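Glutamate racemase (Francisella tularensis subsp. tularensis, PDB 3OUT) belongs to the Asp/Glu/hydantoin racemase family and holds D-glutamic acid in a pocket of an alpha/beta chain built on two parallel sheets. Local coordinates at residues D99-G104 with S125-L130; V114-T119 with I139-N144; S151-G156 with T187-I192; I179-L184 with D201-D206. One frame throughout, in Å; residues are numbered along the deposited sequence.

Contact 1 of 4, residues D99-G104 with S125-L130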
loop_
_atom_site.group_PDB
_atom_site.type_symbol
_atom_site.label_atom_id
_atom_site.label_comp_id
_atom_site.label_asym_id
_atom_site.label_seq_id
_atom_site.Cartn_x
_atom_site.Cartn_y
_atom_site.Cartn_z
ATOM N N ASP B 99 -15.032 14.975 -13.961
ATOM C CA ASP B 99 -13.844 14.219 -14.469
ATOM C C ASP B 99 -13.373 14.751 -15.809
ATOM O O ASP B 99 -14.162 15.296 -16.591
ATOM C CB ASP B 99 -14.101 12.724 -14.560
ATOM C CG ASP B 99 -14.996 12.362 -15.688
ATOM O OD1 ASP B 99 -16.238 12.516 -15.549
ATOM O OD2 ASP B 99 -14.464 11.991 -16.748
ATOM N N VAL B 100 -12.081 14.603 -16.081
ATOM C CA VAL B 100 -11.481 15.187 -17.287
ATOM C C VAL B 100 -11.912 14.512 -18.582
ATOM O O VAL B 100 -11.881 15.160 -19.623
ATOM C CB VAL B 100 -9.932 15.231 -17.246
ATOM C CG1 VAL B 100 -9.457 16.334 -16.323
ATOM C CG2 VAL B 100 -9.260 13.835 -16.833
ATOM N N ILE B 101 -12.319 13.238 -18.565
ATOM C CA ILE B 101 -12.784 12.600 -19.784
ATOM C C ILE B 101 -14.127 13.197 -20.195
ATOM O O ILE B 101 -14.323 13.497 -21.375
ATOM C CB ILE B 101 -12.821 11.067 -19.672
ATOM C CG1 ILE B 101 -11.397 10.529 -19.485
ATOM C CG2 ILE B 101 -13.492 10.427 -20.898
ATOM C CD1 ILE B 101 -11.299 9.019 -19.453
ATOM N N THR B 102 -15.028 13.394 -19.231
ATOM C CA THR B 102 -16.296 14.112 -19.539
ATOM C C THR B 102 -16.022 15.466 -20.169
ATOM O O THR B 102 -16.694 15.864 -21.135
ATOM C CB THR B 102 -17.171 14.241 -18.261
ATOM O OG1 THR B 102 -17.465 12.923 -17.772
ATOM C CG2 THR B 102 -18.460 15.006 -18.531
ATOM N N ALA B 103 -15.053 16.179 -19.643
ATOM C CA ALA B 103 -14.636 17.465 -20.209
ATOM C C ALA B 103 -14.134 17.333 -21.644
ATOM O O ALA B 103 -14.536 18.088 -22.530
ATOM C CB ALA B 103 -13.560 18.115 -19.321
ATOM N N GLY B 104 -13.236 16.373 -21.889
ATOM C CA GLY B 104 -12.740 16.152 -23.250
ATOM C C GLY B 104 -13.843 15.835 -24.241
ATOM O O GLY B 104 -13.836 16.343 -25.371
ATOM N N SER B 125 -8.612 0.720 -21.775
ATOM C CA SER B 125 -9.900 0.728 -21.113
ATOM C C SER B 125 -11.042 1.044 -22.079
ATOM O O SER B 125 -12.203 0.764 -21.780
ATOM C CB SER B 125 -9.942 1.745 -19.994
ATOM O OG SER B 125 -10.183 3.034 -20.502
ATOM N N ASN B 126 -10.687 1.638 -23.203
ATOM C CA ASN B 126 -11.653 2.119 -24.215
ATOM C C ASN B 126 -12.565 3.259 -23.759
ATOM O O ASN B 126 -13.550 3.593 -24.463
ATOM C CB ASN B 126 -12.503 0.962 -24.802
ATOM C CG ASN B 126 -13.104 1.315 -26.162
ATOM O OD1 ASN B 126 -12.402 1.809 -27.055
ATOM N ND2 ASN B 126 -14.412 1.039 -26.328
ATOM N N ALA B 127 -12.243 3.917 -22.645
ATOM C CA ALA B 127 -13.158 4.870 -22.079
ATOM C C ALA B 127 -13.466 6.058 -23.025
ATOM O O ALA B 127 -14.610 6.501 -23.088
ATOM C CB ALA B 127 -12.612 5.403 -20.721
ATOM N N TYR B 128 -12.469 6.601 -23.712
ATOM C CA TYR B 128 -12.734 7.800 -24.523
ATOM C C TYR B 128 -13.648 7.441 -25.678
ATOM O O TYR B 128 -14.620 8.139 -25.937
ATOM C CB TYR B 128 -11.456 8.465 -25.026
ATOM C CG TYR B 128 -11.013 9.664 -24.206
ATOM C CD1 TYR B 128 -11.649 10.859 -24.332
ATOM C CD2 TYR B 128 -9.897 9.602 -23.351
ATOM C CE1 TYR B 128 -11.237 11.971 -23.600
ATOM C CE2 TYR B 128 -9.479 10.672 -22.668
ATOM C CZ TYR B 128 -10.166 11.878 -22.789
ATOM O OH TYR B 128 -9.754 12.980 -22.061
ATOM N N ALA B 129 -13.337 6.359 -26.383
ATOM C CA ALA B 129 -14.232 5.956 -27.508
ATOM C C ALA B 129 -15.638 5.665 -27.012
ATOM O O ALA B 129 -16.614 6.096 -27.599
ATOM C CB ALA B 129 -13.656 4.777 -28.225
ATOM N N LEU B 130 -15.754 4.941 -25.906
ATOM C CA LEU B 130 -17.066 4.629 -25.342
ATOM C C LEU B 130 -17.871 5.868 -24.987
ATOM O O LEU B 130 -19.061 5.973 -25.334
ATOM C CB LEU B 130 -16.920 3.727 -24.124
ATOM C CG LEU B 130 -18.221 3.223 -23.501
ATOM C CD1 LEU B 130 -18.838 2.133 -24.393
ATOM C CD2 LEU B 130 -17.985 2.788 -22.036
#
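I101 lies over one face of the Y128 ring, and this overlap is the dense part of the contact. Its CG2, anti to the backbone N (CG1 at chi1 -64°), sits 3.9 Å from the centroid of the Y128 ring in a CH-pi contact, displaced somewhat toward the rim. The other branch spans the CE2 side, with I101 CG1 3.7 Å from Y128 CE2, and ends at CD1, 4.1 Å from A127 CB. G104 meets the ring in another way: its CA lies at the edge, 4.5 Å from Y128 CE1. The phenol oxygen comes up beside the start of the helix and is hydrogen-bonded to N78 OD1. Packing thins away from the ring. T102 points away from Y128 and takes part in the start of the helix, where D99 is the N-cap: T102 N reaches D99 OD2 at 2.9 Å from above the carboxylate plane. N126, A129 and L130 face a second subunit, and N126 ND2 is hydrogen-bonded to E69 OE1 and D67 O of that subunit. Helix 100-106, following strand 97-99 at the edge of the six-stranded sheet, lies among helices 78-92, 208-221 and 127-135, the last being the one that carries Y128.

Contact 2 of 4, residues V114-T119 with I139-N144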
loop_
_atom_site.group_PDB
_atom_site.type_symbol
_atom_site.label_atom_id
_atom_site.label_comp_id
_atom_site.label_asym_id
_atom_site.label_seq_id
_atom_site.Cartn_x
_atom_site.Cartn_y
_atom_site.Cartn_z
ATOM N N VAL B 114 -12.352 11.864 -34.784
ATOM C CA VAL B 114 -11.576 12.334 -33.617
ATOM C C VAL B 114 -10.454 11.339 -33.337
ATOM O O VAL B 114 -10.657 10.126 -33.413
ATOM C CB VAL B 114 -12.497 12.424 -32.365
ATOM C CG1 VAL B 114 -11.697 12.895 -31.091
ATOM C CG2 VAL B 114 -13.613 13.411 -32.632
ATOM N N GLY B 115 -9.261 11.857 -33.046
ATOM C CA GLY B 115 -8.178 11.062 -32.529
ATOM C C GLY B 115 -8.017 11.264 -31.036
ATOM O O GLY B 115 -8.306 12.322 -30.508
ATOM N N VAL B 116 -7.528 10.223 -30.376
ATOM C CA VAL B 116 -7.206 10.254 -28.925
ATOM C C VAL B 116 -5.846 9.616 -28.677
ATOM O O VAL B 116 -5.563 8.514 -29.147
ATOM C CB VAL B 116 -8.249 9.474 -28.121
ATOM C CG1 VAL B 116 -8.001 9.613 -26.603
ATOM C CG2 VAL B 116 -9.637 10.024 -28.418
ATOM N N ILE B 117 -5.038 10.297 -27.876
ATOM C CA ILE B 117 -3.798 9.710 -27.345
ATOM C C ILE B 117 -3.883 9.768 -25.840
ATOM O O ILE B 117 -4.396 10.747 -25.276
ATOM C CB ILE B 117 -2.486 10.392 -27.831
ATOM C CG1 ILE B 117 -2.524 11.927 -27.679
ATOM C CG2 ILE B 117 -2.222 9.985 -29.305
ATOM C CD1 ILE B 117 -1.195 12.674 -27.924
ATOM N N ALA B 118 -3.337 8.739 -25.186
ATOM C CA ALA B 118 -3.413 8.639 -23.736
ATOM C C ALA B 118 -2.508 7.533 -23.255
ATOM O O ALA B 118 -1.879 6.847 -24.055
ATOM C CB ALA B 118 -4.918 8.378 -23.278
ATOM N N THR B 119 -2.504 7.315 -21.952
ATOM C CA THR B 119 -1.726 6.203 -21.399
ATOM C C THR B 119 -2.237 4.854 -21.898
ATOM O O THR B 119 -3.396 4.711 -22.320
ATOM C CB THR B 119 -1.769 6.151 -19.873
ATOM O OG1 THR B 119 -3.125 5.897 -19.459
ATOM C CG2 THR B 119 -1.237 7.420 -19.190
ATOM N N ILE B 139 -19.602 8.915 -34.582
ATOM C CA ILE B 139 -18.304 9.598 -34.589
ATOM C C ILE B 139 -17.221 8.524 -34.722
ATOM O O ILE B 139 -17.221 7.494 -34.010
ATOM C CB ILE B 139 -18.085 10.467 -33.335
ATOM C CG1 ILE B 139 -19.118 11.593 -33.258
ATOM C CG2 ILE B 139 -16.659 11.017 -33.337
ATOM C CD1 ILE B 139 -19.091 12.401 -31.986
ATOM N N GLU B 140 -16.295 8.755 -35.640
ATOM C CA GLU B 140 -15.180 7.857 -35.875
ATOM C C GLU B 140 -14.122 8.234 -34.868
ATOM O O GLU B 140 -13.677 9.384 -34.852
ATOM C CB GLU B 140 -14.620 8.047 -37.298
ATOM C CG GLU B 140 -15.569 7.626 -38.350
ATOM C CD GLU B 140 -15.098 7.963 -39.744
ATOM O OE1 GLU B 140 -14.289 8.906 -39.941
ATOM O OE2 GLU B 140 -15.567 7.283 -40.660
ATOM N N VAL B 141 -13.743 7.277 -34.024
ATOM C CA VAL B 141 -12.714 7.499 -32.983
ATOM C C VAL B 141 -11.496 6.595 -33.197
ATOM O O VAL B 141 -11.629 5.382 -33.259
ATOM C CB VAL B 141 -13.276 7.283 -31.575
ATOM C CG1 VAL B 141 -12.179 7.593 -30.504
ATOM C CG2 VAL B 141 -14.518 8.137 -31.328
ATOM N N TYR B 142 -10.339 7.225 -33.395
ATOM C CA TYR B 142 -9.062 6.531 -33.552
ATOM C C TYR B 142 -8.206 6.790 -32.302
ATOM O O TYR B 142 -7.991 7.935 -31.913
ATOM C CB TYR B 142 -8.340 7.068 -34.768
ATOM C CG TYR B 142 -9.028 6.714 -36.066
ATOM C CD1 TYR B 142 -8.890 5.444 -36.632
ATOM C CD2 TYR B 142 -9.795 7.650 -36.705
ATOM C CE1 TYR B 142 -9.512 5.135 -37.846
ATOM C CE2 TYR B 142 -10.429 7.363 -37.906
ATOM C CZ TYR B 142 -10.283 6.115 -38.468
ATOM O OH TYR B 142 -10.913 5.888 -39.676
ATOM N N SER B 143 -7.761 5.715 -31.678
ATOM C CA SER B 143 -7.052 5.815 -30.414
ATOM C C SER B 143 -5.697 5.145 -30.503
ATOM O O SER B 143 -5.567 4.063 -31.111
ATOM C CB SER B 143 -7.870 5.126 -29.333
ATOM O OG SER B 143 -9.146 5.724 -29.141
ATOM N N ASN B 144 -4.691 5.759 -29.882
ATOM C CA ASN B 144 -3.351 5.163 -29.835
ATOM C C ASN B 144 -2.665 5.484 -28.504
ATOM O O ASN B 144 -2.566 6.632 -28.152
ATOM C CB ASN B 144 -2.485 5.651 -30.998
ATOM C CG ASN B 144 -1.352 4.684 -31.350
ATOM O OD1 ASN B 144 -1.528 3.464 -31.286
ATOM N ND2 ASN B 144 -0.195 5.233 -31.756
#
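The carbonyl oxygen of Y142 takes two groups of the neighbouring strand: V116 N donates to Y142 O at 2.8 Å with a somewhat bent N-H...O angle of 151°, and, more weakly, the CA-H of G115 approaches Y142 O at 3.2 Å. V114 O likewise accepts a hydrogen bond from Y142 N at 2.9 Å and a weaker contact from the CA-H of V141. The ladder begins at V114 N, which bonds to E140 O at 2.8 Å with the donor nearly along the C=O axis, and continues as far as N144 N, 3.0 Å from V116 O. This is parallel pairing, the two short strands crossing at 24°. Strand 140-145 is the edge strand of the four-stranded parallel sheet within this chain, and helices 120-125 and 127-135 form the beta-alpha-beta crossover from strand 113-118. V114, V116, V141 and S143 point to the sheet face covered by those helices. There V116 CG2, anti to the carbonyl carbon, meets V141 CG1 at 4.1 Å, while V114 CG2 touches I139 CG2 at 3.9 Å. Y142, I117 and N144 occupy the other face, where N144 ND2 is hydrogen-bonded to Y170 O. The N144 carbonyl oxygen, buried by the pairing, has no conventional polar partner; the CA-H of I117 comes to 3.4 Å from N144 O. Just past the strand, T119 caps the following helix and lines the D-glutamic acid pocket.

Contact 3 of 4, residues S151-G156 with T187-I192. With DGL (D-glutamic acid), chain E.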
loop_
_atom_site.group_PDB
_atom_site.type_symbol
_atom_site.label_atom_id
_atom_site.label_comp_id
_atom_site.label_asym_id
_atom_site.label_seq_id
_atom_site.Cartn_x
_atom_site.Cartn_y
_atom_site.Cartn_z
ATOM N N SER B 151 6.921 9.256 -18.680
ATOM C CA SER B 151 8.272 9.260 -18.093
ATOM C C SER B 151 9.200 10.276 -18.783
ATOM O O SER B 151 9.963 10.969 -18.134
ATOM C CB SER B 151 8.867 7.868 -18.140
ATOM O OG SER B 151 10.142 7.923 -17.486
HETATM N N MSE B 152 9.108 10.348 -20.104
HETATM C CA MSE B 152 9.892 11.257 -20.937
HETATM C C MSE B 152 9.734 12.685 -20.404
HETATM O O MSE B 152 10.719 13.392 -20.182
HETATM C CB MSE B 152 9.415 11.156 -22.411
HETATM C CG MSE B 152 10.171 12.005 -23.327
HETATM SE SE MSE B 152 9.456 11.896 -25.140
HETATM C CE MSE B 152 7.920 13.071 -24.784
ATOM N N ILE B 153 8.488 13.075 -20.171
ATOM C CA ILE B 153 8.175 14.430 -19.744
ATOM C C ILE B 153 8.632 14.652 -18.297
ATOM O O ILE B 153 9.192 15.706 -17.941
ATOM C CB ILE B 153 6.657 14.716 -19.972
ATOM C CG1 ILE B 153 6.398 14.835 -21.484
ATOM C CG2 ILE B 153 6.175 15.969 -19.234
ATOM C CD1 ILE B 153 4.918 14.710 -21.823
ATOM N N GLU B 154 8.420 13.644 -17.449
ATOM C CA GLU B 154 8.839 13.756 -16.044
ATOM C C GLU B 154 10.355 13.807 -15.906
ATOM O O GLU B 154 10.857 14.375 -14.934
ATOM C CB GLU B 154 8.239 12.657 -15.174
ATOM C CG GLU B 154 6.705 12.827 -15.027
ATOM C CD GLU B 154 6.047 11.848 -14.096
ATOM O OE1 GLU B 154 6.745 10.965 -13.543
ATOM O OE2 GLU B 154 4.811 11.941 -13.906
ATOM N N GLU B 155 11.072 13.240 -16.879
ATOM C CA GLU B 155 12.534 13.295 -16.894
ATOM C C GLU B 155 13.067 14.582 -17.515
ATOM O O GLU B 155 14.275 14.758 -17.633
ATOM C CB GLU B 155 13.092 12.108 -17.638
ATOM C CG GLU B 155 12.865 10.794 -16.941
ATOM C CD GLU B 155 13.536 10.727 -15.590
ATOM O OE1 GLU B 155 14.618 11.350 -15.411
ATOM O OE2 GLU B 155 12.955 10.095 -14.670
ATOM N N GLY B 156 12.168 15.443 -17.959
ATOM C CA GLY B 156 12.563 16.765 -18.472
ATOM C C GLY B 156 12.737 16.860 -19.963
ATOM O O GLY B 156 13.205 17.906 -20.445
ATOM N N THR B 187 -2.787 14.115 -18.735
ATOM C CA THR B 187 -2.412 15.418 -18.164
ATOM C C THR B 187 -1.048 15.946 -18.631
ATOM O O THR B 187 -0.824 17.176 -18.653
ATOM C CB THR B 187 -2.323 15.341 -16.614
ATOM O OG1 THR B 187 -1.475 14.250 -16.231
ATOM C CG2 THR B 187 -3.638 15.113 -16.012
ATOM N N HIS B 188 -0.130 15.023 -18.919
ATOM C CA HIS B 188 1.245 15.395 -19.226
ATOM C C HIS B 188 1.413 15.961 -20.638
ATOM O O HIS B 188 2.375 16.673 -20.896
ATOM C CB HIS B 188 2.146 14.181 -19.069
ATOM C CG HIS B 188 2.378 13.786 -17.654
ATOM N ND1 HIS B 188 1.364 13.641 -16.729
ATOM C CD2 HIS B 188 3.532 13.518 -17.002
ATOM C CE1 HIS B 188 1.894 13.268 -15.573
ATOM N NE2 HIS B 188 3.206 13.173 -15.717
ATOM N N TYR B 189 0.509 15.604 -21.546
ATOM C CA TYR B 189 0.785 15.799 -22.982
ATOM C C TYR B 189 0.743 17.264 -23.427
ATOM O O TYR B 189 1.468 17.600 -24.362
ATOM C CB TYR B 189 -0.103 14.936 -23.867
ATOM C CG TYR B 189 -0.017 13.434 -23.620
ATOM C CD1 TYR B 189 0.947 12.853 -22.761
ATOM C CD2 TYR B 189 -0.888 12.571 -24.285
ATOM C CE1 TYR B 189 0.959 11.473 -22.550
ATOM C CE2 TYR B 189 -0.847 11.233 -24.099
ATOM C CZ TYR B 189 0.100 10.677 -23.262
ATOM O OH TYR B 189 0.070 9.313 -23.076
ATOM N N PRO B 190 -0.115 18.109 -22.821
ATOM C CA PRO B 190 -0.073 19.538 -23.238
ATOM C C PRO B 190 1.310 20.216 -23.092
ATOM O O PRO B 190 1.588 21.160 -23.830
ATOM C CB PRO B 190 -1.137 20.185 -22.349
ATOM C CG PRO B 190 -2.137 19.066 -22.073
ATOM C CD PRO B 190 -1.229 17.873 -21.884
ATOM N N ILE B 191 2.180 19.743 -22.195
ATOM C CA ILE B 191 3.565 20.246 -22.078
ATOM C C ILE B 191 4.328 20.194 -23.373
ATOM O O ILE B 191 5.151 21.089 -23.635
ATOM C CB ILE B 191 4.371 19.391 -21.025
ATOM C CG1 ILE B 191 3.795 19.668 -19.634
ATOM C CG2 ILE B 191 5.927 19.635 -21.071
ATOM C CD1 ILE B 191 4.195 21.048 -19.044
ATOM N N ILE B 192 4.065 19.165 -24.176
ATOM C CA ILE B 192 4.755 18.940 -25.434
ATOM C C ILE B 192 3.884 19.278 -26.662
ATOM O O ILE B 192 4.154 18.801 -27.759
ATOM C CB ILE B 192 5.363 17.502 -25.560
ATOM C CG1 ILE B 192 4.288 16.399 -25.550
ATOM C CG2 ILE B 192 6.440 17.271 -24.457
ATOM C CD1 ILE B 192 4.779 15.035 -26.040
HETATM N N DGL E . -0.103 10.617 -13.835
HETATM C CA DGL E . -0.136 9.703 -15.031
HETATM C C DGL E . 0.228 8.301 -14.634
HETATM O O DGL E . 0.169 7.978 -13.426
HETATM C CB DGL E . -1.499 9.619 -15.708
HETATM C CG DGL E . -2.125 10.968 -16.090
HETATM C CD DGL E . -3.339 10.873 -16.995
HETATM O OE1 DGL E . -3.648 9.777 -17.498
HETATM O OE2 DGL E . -3.963 11.946 -17.231
HETATM O OXT DGL E . 0.514 7.451 -15.512
#
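E154 meets the H188 imidazole at its edge, with the carboxylate and ring planes turned 36° apart. H188 NE2 donates to E154 OE2 over 2.7 Å, a nearly straight bond (163°) that lies close to the ring plane and uses the anti side of the carboxylate. E154 CG also borders that edge, in the plane of the ring, and the chain runs on extended from there to the carboxylate. On the other nitrogen, H188 ND1 bonds to T187 OG1 at 2.9 Å, again in the ring plane, so that two in-plane bonds fix the rotation of the imidazole. T187 N in turn donates to OE2 of D-glutamic acid at 2.9 Å, and H188 CE1 stands 3.7 Å from the ligand N. The contact thereby brings the end of helix 149-154, which closes at G156 in a Schellman motif, against the pocket loop between strand 181-184 and helix 193-199. Next to the polar pair, I153 points its side chain into this loop: CD1 presses on the backbone at 3.3 Å from H188 O, CG1 lies 3.8 Å from I192 CG2, and CG2 touches I191 CG2, each isoleucine pair crossing at a slant. The side chain of selenomethionine M152 does not start out toward the loop, but a bend at chi3 (78°) brings CE to 3.9 Å from I192 CD1. F252 of helix 245-253 packs near both I153 and the H188 ring, and L148 of a third subunit touches M152.

Contact 4 of 4, residues I179-L184 with D201-D206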
loop_
_atom_site.group_PDB
_atom_site.type_symbol
_atom_site.label_atom_id
_atom_site.label_comp_id
_atom_site.label_asym_id
_atom_site.label_seq_id
_atom_site.Cartn_x
_atom_site.Cartn_y
_atom_site.Cartn_z
ATOM N N ILE B 179 -8.239 12.839 -39.132
ATOM C CA ILE B 179 -8.869 13.339 -37.903
ATOM C C ILE B 179 -9.060 14.866 -37.931
ATOM O O ILE B 179 -8.231 15.624 -38.481
ATOM C CB ILE B 179 -8.115 12.858 -36.599
ATOM C CG1 ILE B 179 -6.844 13.657 -36.341
ATOM C CG2 ILE B 179 -7.842 11.355 -36.658
ATOM C CD1 ILE B 179 -6.058 13.174 -35.020
ATOM N N GLN B 180 -10.144 15.331 -37.308
ATOM C CA GLN B 180 -10.443 16.757 -37.173
ATOM C C GLN B 180 -9.863 17.407 -35.928
ATOM O O GLN B 180 -9.725 18.631 -35.853
ATOM C CB GLN B 180 -11.942 16.960 -37.227
ATOM C CG GLN B 180 -12.540 16.612 -38.596
ATOM C CD GLN B 180 -14.043 16.579 -38.577
ATOM O OE1 GLN B 180 -14.655 15.796 -37.845
ATOM N NE2 GLN B 180 -14.661 17.442 -39.390
ATOM N N ALA B 181 -9.562 16.580 -34.925
ATOM C CA ALA B 181 -8.958 17.062 -33.687
ATOM C C ALA B 181 -8.313 15.862 -33.004
ATOM O O ALA B 181 -8.675 14.692 -33.260
ATOM C CB ALA B 181 -10.001 17.663 -32.742
ATOM N N LEU B 182 -7.338 16.159 -32.175
ATOM C CA LEU B 182 -6.616 15.151 -31.399
ATOM C C LEU B 182 -6.793 15.504 -29.921
ATOM O O LEU B 182 -6.344 16.574 -29.466
ATOM C CB LEU B 182 -5.122 15.157 -31.740
ATOM C CG LEU B 182 -4.309 14.080 -30.992
ATOM C CD1 LEU B 182 -4.638 12.620 -31.384
ATOM C CD2 LEU B 182 -2.804 14.298 -31.145
ATOM N N ILE B 183 -7.402 14.589 -29.163
ATOM C CA ILE B 183 -7.529 14.758 -27.715
ATOM C C ILE B 183 -6.216 14.403 -27.045
ATOM O O ILE B 183 -5.699 13.268 -27.176
ATOM C CB ILE B 183 -8.671 13.919 -27.110
ATOM C CG1 ILE B 183 -10.017 14.362 -27.705
ATOM C CG2 ILE B 183 -8.743 14.091 -25.575
ATOM C CD1 ILE B 183 -11.191 13.542 -27.247
ATOM N N LEU B 184 -5.688 15.386 -26.312
ATOM C CA LEU B 184 -4.526 15.178 -25.444
ATOM C C LEU B 184 -5.034 14.547 -24.112
ATOM O O LEU B 184 -5.253 15.243 -23.056
ATOM C CB LEU B 184 -3.816 16.518 -25.198
ATOM C CG LEU B 184 -3.326 17.231 -26.455
ATOM C CD1 LEU B 184 -2.526 18.493 -26.050
ATOM C CD2 LEU B 184 -2.508 16.265 -27.355
ATOM N N ASP B 201 -0.633 18.210 -37.767
ATOM C CA ASP B 201 -1.183 19.548 -37.876
ATOM C C ASP B 201 -2.712 19.541 -37.788
ATOM O O ASP B 201 -3.425 19.710 -38.787
ATOM C CB ASP B 201 -0.720 20.153 -39.207
ATOM C CG ASP B 201 -1.055 21.616 -39.325
ATOM O OD1 ASP B 201 -1.039 22.332 -38.285
ATOM O OD2 ASP B 201 -1.335 22.055 -40.474
ATOM N N VAL B 202 -3.225 19.290 -36.584
ATOM C CA VAL B 202 -4.667 19.317 -36.333
ATOM C C VAL B 202 -4.956 20.004 -35.014
ATOM O O VAL B 202 -4.040 20.204 -34.216
ATOM C CB VAL B 202 -5.254 17.892 -36.330
ATOM C CG1 VAL B 202 -5.005 17.213 -37.647
ATOM C CG2 VAL B 202 -4.670 17.077 -35.207
ATOM N N LYS B 203 -6.216 20.369 -34.784
ATOM C CA LYS B 203 -6.627 21.016 -33.551
ATOM C C LYS B 203 -6.312 20.085 -32.368
ATOM O O LYS B 203 -6.726 18.943 -32.386
ATOM C CB LYS B 203 -8.120 21.336 -33.593
ATOM C CG LYS B 203 -8.731 21.934 -32.310
ATOM C CD LYS B 203 -10.162 22.524 -32.550
ATOM C CE LYS B 203 -11.359 21.534 -32.266
ATOM N NZ LYS B 203 -12.721 21.881 -32.909
ATOM N N LEU B 204 -5.560 20.589 -31.396
ATOM C CA LEU B 204 -5.258 19.799 -30.186
ATOM C C LEU B 204 -6.192 20.187 -29.046
ATOM O O LEU B 204 -6.335 21.369 -28.714
ATOM C CB LEU B 204 -3.785 19.964 -29.786
ATOM C CG LEU B 204 -2.761 19.729 -30.903
ATOM C CD1 LEU B 204 -1.298 19.963 -30.400
ATOM C CD2 LEU B 204 -2.873 18.368 -31.517
ATOM N N ILE B 205 -6.816 19.188 -28.413
ATOM C CA ILE B 205 -7.793 19.412 -27.380
ATOM C C ILE B 205 -7.183 19.086 -26.012
ATOM O O ILE B 205 -6.786 17.947 -25.753
ATOM C CB ILE B 205 -9.035 18.511 -27.577
ATOM C CG1 ILE B 205 -9.678 18.704 -28.951
ATOM C CG2 ILE B 205 -10.065 18.663 -26.414
ATOM C CD1 ILE B 205 -10.173 20.061 -29.194
ATOM N N ASP B 206 -7.143 20.091 -25.136
ATOM C CA ASP B 206 -6.632 19.907 -23.777
ATOM C C ASP B 206 -7.813 20.129 -22.857
ATOM O O ASP B 206 -8.241 21.268 -22.706
ATOM C CB ASP B 206 -5.533 20.935 -23.490
ATOM C CG ASP B 206 -5.083 20.942 -22.036
ATOM O OD1 ASP B 206 -5.636 20.154 -21.228
ATOM O OD2 ASP B 206 -4.092 21.683 -21.727
HETATM O O HOH W 1 -7.984 20.355 -37.055
#
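L184 N donates to I205 O at 2.8 Å, in the carbonyl plane, the shortest of three backbone bonds that join the two strands. L182 serves its neighbour from both of its polar backbone atoms: L182 N reaches K203 O at 2.9 Å, and L182 O accepts I205 N at 2.9 Å, the donor tilted 29° from the carbonyl plane. Ahead of these bonds a water takes over the pairing, donating to Q180 O at 2.7 Å and accepting from K203 N at 2.9 Å. The strands run parallel, 27° apart in direction, and are the two ends of a beta-alpha-beta crossover through helix 193-199, with 203-205 at the edge of the four-stranded sheet within this chain. On the face toward that helix, L182 and L204 lie side by side and point the same way, with L182 CB 3.9 Å from L204 CD2; I196 of the helix touches both. V202 CG2 rests against L182 CB and I179 CD1, the side chains of I179 and V202 crossing at about a right angle. A181, I183, K203 and I205 occupy the other face. There A181 CB rests 3.9 Å from I205 CG1, and the K203 chain, bent at chi3 (93°), carries its CE to 4.1 Å from A181 CB. L107 and L111, from loops, lie against I205 and A181 respectively.

Contacts 2 and 4, centred 10 Å apart, are the two outer pairings of one four-stranded sheet; the strands between them are joined by G115 O and I183 N, 2.8 Å apart. Contact 1 lies over this sheet through Y128, whose CD2 packs 3.8 Å from V116 CG1 of contact 2 and whose OH touches I183 of contact 4. Contact 3 meets the sheet ends: Y189 OH is 3.3 Å from A118 O, a probable hydrogen bond, and P190 packs against L184 and D206. D-glutamic acid is bordered by T119 of contact 2 and by T187 and H188 of contact 3, while the V100 side chain of contact 1 stands about 6 Å from the ligand.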